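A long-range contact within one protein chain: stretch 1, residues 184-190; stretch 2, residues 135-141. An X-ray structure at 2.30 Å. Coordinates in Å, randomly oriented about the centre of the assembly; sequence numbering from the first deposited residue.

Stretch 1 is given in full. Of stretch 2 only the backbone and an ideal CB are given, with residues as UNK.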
# COMPACT_ATOMS: atom_id res chain seq x y z
N ALA A 184 16.53 -8.39 -15.92
CA ALA A 184 16.14 -6.98 -16.02
C ALA A 184 16.58 -6.16 -14.79
O ALA A 184 16.95 -5.00 -14.96
CB ALA A 184 14.64 -6.85 -16.28
N MET A 185 16.50 -6.75 -13.59
CA MET A 185 16.92 -6.11 -12.34
C MET A 185 18.48 -5.97 -12.27
O MET A 185 18.99 -5.00 -11.71
CB MET A 185 16.40 -6.89 -11.09
CG MET A 185 14.88 -6.87 -10.84
SD MET A 185 14.32 -7.89 -9.43
CE MET A 185 14.83 -6.79 -8.13
N GLN A 186 19.22 -6.91 -12.85
CA GLN A 186 20.71 -6.85 -12.89
C GLN A 186 21.24 -5.75 -13.80
O GLN A 186 22.18 -5.02 -13.43
CB GLN A 186 21.30 -8.20 -13.31
CG GLN A 186 21.22 -9.27 -12.23
CD GLN A 186 21.70 -10.64 -12.72
OE1 GLN A 186 21.26 -11.16 -13.74
NE2 GLN A 186 22.59 -11.24 -11.95
N THR A 187 20.61 -5.60 -14.97
CA THR A 187 21.02 -4.61 -16.01
C THR A 187 20.34 -3.25 -15.90
O THR A 187 20.62 -2.34 -16.68
CB THR A 187 20.83 -5.18 -17.46
OG1 THR A 187 19.43 -5.34 -17.79
CG2 THR A 187 21.55 -6.53 -17.59
N TRP A 188 19.47 -3.09 -14.90
CA TRP A 188 18.72 -1.84 -14.70
C TRP A 188 19.59 -0.67 -14.20
O TRP A 188 20.53 -0.87 -13.42
CB TRP A 188 17.60 -2.14 -13.70
CG TRP A 188 16.70 -1.05 -13.36
CD1 TRP A 188 15.47 -0.83 -13.86
CD2 TRP A 188 16.92 -0.06 -12.35
NE1 TRP A 188 14.90 0.28 -13.26
CE2 TRP A 188 15.78 0.77 -12.33
CE3 TRP A 188 17.97 0.22 -11.47
CZ2 TRP A 188 15.66 1.84 -11.45
CZ3 TRP A 188 17.84 1.30 -10.60
CH2 TRP A 188 16.71 2.09 -10.60
N THR A 189 19.25 0.54 -14.64
CA THR A 189 19.84 1.78 -14.11
C THR A 189 18.78 2.89 -14.06
O THR A 189 17.76 2.82 -14.77
CB THR A 189 21.03 2.30 -14.96
OG1 THR A 189 20.60 2.51 -16.31
CG2 THR A 189 22.21 1.31 -14.95
N PRO A 190 19.01 3.92 -13.23
CA PRO A 190 18.17 5.12 -13.24
C PRO A 190 18.53 6.06 -14.39
O PRO A 190 17.64 6.69 -14.97
CB PRO A 190 18.49 5.77 -11.90
CG PRO A 190 19.92 5.40 -11.67
CD PRO A 190 20.02 3.98 -12.15
N UNK A 135 15.21 6.26 -2.34
CA UNK A 135 16.04 5.23 -2.95
C UNK A 135 15.77 5.25 -4.45
O UNK A 135 14.73 5.76 -4.89
CB UNK A 135 15.76 3.85 -2.35
N UNK A 136 16.71 4.73 -5.24
CA UNK A 136 16.45 4.42 -6.65
C UNK A 136 16.97 3.02 -6.95
O UNK A 136 18.08 2.83 -7.44
CB UNK A 136 17.10 5.45 -7.57
N UNK A 137 16.10 2.05 -6.66
CA UNK A 137 16.38 0.65 -6.77
C UNK A 137 15.30 0.06 -7.66
O UNK A 137 14.17 0.48 -7.59
CB UNK A 137 16.43 -0.03 -5.40
N UNK A 138 15.64 -0.94 -8.48
CA UNK A 138 14.61 -1.53 -9.36
C UNK A 138 13.48 -2.19 -8.59
O UNK A 138 13.73 -2.81 -7.56
CB UNK A 138 15.25 -2.56 -10.29
N UNK A 139 12.26 -1.99 -9.06
CA UNK A 139 11.06 -2.66 -8.51
C UNK A 139 10.50 -3.53 -9.62
O UNK A 139 10.34 -3.07 -10.76
CB UNK A 139 10.02 -1.66 -8.01
N UNK A 140 10.29 -4.81 -9.31
CA UNK A 140 9.85 -5.77 -10.31
C UNK A 140 8.59 -6.48 -9.86
O UNK A 140 8.47 -6.88 -8.70
CB UNK A 140 10.95 -6.79 -10.60
N UNK A 141 7.65 -6.64 -10.79
CA UNK A 141 6.43 -7.40 -10.55
C UNK A 141 6.58 -8.77 -11.21
O UNK A 141 6.72 -8.87 -12.42
CB UNK A 141 5.20 -6.66 -11.08

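Position 135 lies beyond the reach of stretch 1: its ideal CB has no atom of that stretch within 5.5 Å. With phi/psi of -149/158 the backbone is extended, and the contact leaves the choice of side chain open. The deposited residue is His-135, which turns back on its own stretch; its ND1 accepts a weak hydrogen bond from the backbone N of position 137, at 3.1 Å and an N-H...acceptor angle of 129°.

Position 136 points its CA-to-CB bond toward stretch 1. The ideal CB is 4.5 Å from Trp-188 CH2 and 4.6 Å from Pro-190 CB, so a side chain leaving here meets the far rim of the indole and an aliphatic ring. Neither neighbour offers a polar group at that spot, and the gap admits several medium-sized or long side chains, apolar or polar with an aliphatic stem. The deposited residue is Gln-136, with chi1 at -78° (m) and chi2 at -134°, between wells. Its OE1 comes to 3.1 Å from Pro-190 CB, a close contact with carbon and not a hydrogen bond. The backbone also takes part whatever the side chain: Gln-136 O lies 3.5 Å from Trp-188 CZ3, at the edge of the ring and near its plane, where the aromatic C-H bonds present their slight positive charge.

Position 137 sends its CB away, with nothing of stretch 1 within 5.5 Å. Stretch 1 therefore sets little limit here, and a long or charged side chain would do. It is Lys-137, nearly fully extended beyond chi1 (m, t, t, t), with NZ hydrogen-bonded elsewhere in the structure. What touches stretch 1 is main chain: Lys-137 C sits over a face of the indole, 3.8 Å from Trp-188 CH2.

Position 138 is closely hemmed in. CA-to-CB runs sideways, yet the ideal CB is already 3.6 Å from Trp-188 CD2 and 4.4 Å from Met-185 CG. A compact apolar group is suited: alanine would touch the face with its methyl alone, while proline could lay its ring along it; phi/psi of -63/139 is compatible with proline. Pro-138 is found. Its CB stands 3.8 Å from the centroid of the Trp-188 five-membered ring, only 15° off the normal, a CH-pi contact over the face, while its CD packs 3.6 Å from Trp-188 CE3. The pyrrolidine thus spreads across both rings of the indole, and its CG also lies 4.0 Å from Met-185 O.

Position 139 begins the strand and faces away, its CB clear of stretch 1; any strand-compatible residue fits this contact. Val-139 occupies it, with chi1 at -179° (t).

Position 140 turns toward stretch 1 again, as alternation along a strand predicts. Its ideal CB is 3.7 Å from Met-185 SD, already at packing distance, which favours a small apolar side chain. Ala-140 provides just a methyl, its CB 3.7 Å from Met-185 SD.

Position 141 is out of reach, and the contact states no preference. Leu-141, with chi1 m and chi2 t, comes no nearer than 9.3 Å, from its CB to Met-185 SD.

Stretch 2 135-141: HQKPVAL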
# COMPACT_ATOMS: atom_id res chain seq x y z
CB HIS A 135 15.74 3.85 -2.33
CG HIS A 135 14.51 3.20 -2.87
ND1 HIS A 135 14.44 2.69 -4.14
CD2 HIS A 135 13.28 3.03 -2.33
CE1 HIS A 135 13.24 2.19 -4.36
NE2 HIS A 135 12.51 2.40 -3.28
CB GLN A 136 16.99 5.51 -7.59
CG GLN A 136 16.09 6.75 -7.65
CD GLN A 136 15.81 7.27 -9.06
OE1 GLN A 136 16.71 7.38 -9.89
NE2 GLN A 136 14.54 7.59 -9.33
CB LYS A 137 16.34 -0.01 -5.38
CG LYS A 137 17.44 0.45 -4.42
CD LYS A 137 17.22 -0.10 -3.01
CE LYS A 137 18.42 0.18 -2.10
NZ LYS A 137 18.16 -0.29 -0.70
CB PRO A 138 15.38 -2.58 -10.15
CG PRO A 138 16.61 -2.85 -9.36
CD PRO A 138 16.95 -1.61 -8.58
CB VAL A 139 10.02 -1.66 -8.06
CG1 VAL A 139 8.79 -2.35 -7.47
CG2 VAL A 139 10.66 -0.71 -7.06
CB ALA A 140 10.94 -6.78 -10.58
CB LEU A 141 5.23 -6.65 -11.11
CG LEU A 141 5.03 -5.20 -10.70
CD1 LEU A 141 3.74 -4.70 -11.33
CD2 LEU A 141 5.00 -5.08 -9.18
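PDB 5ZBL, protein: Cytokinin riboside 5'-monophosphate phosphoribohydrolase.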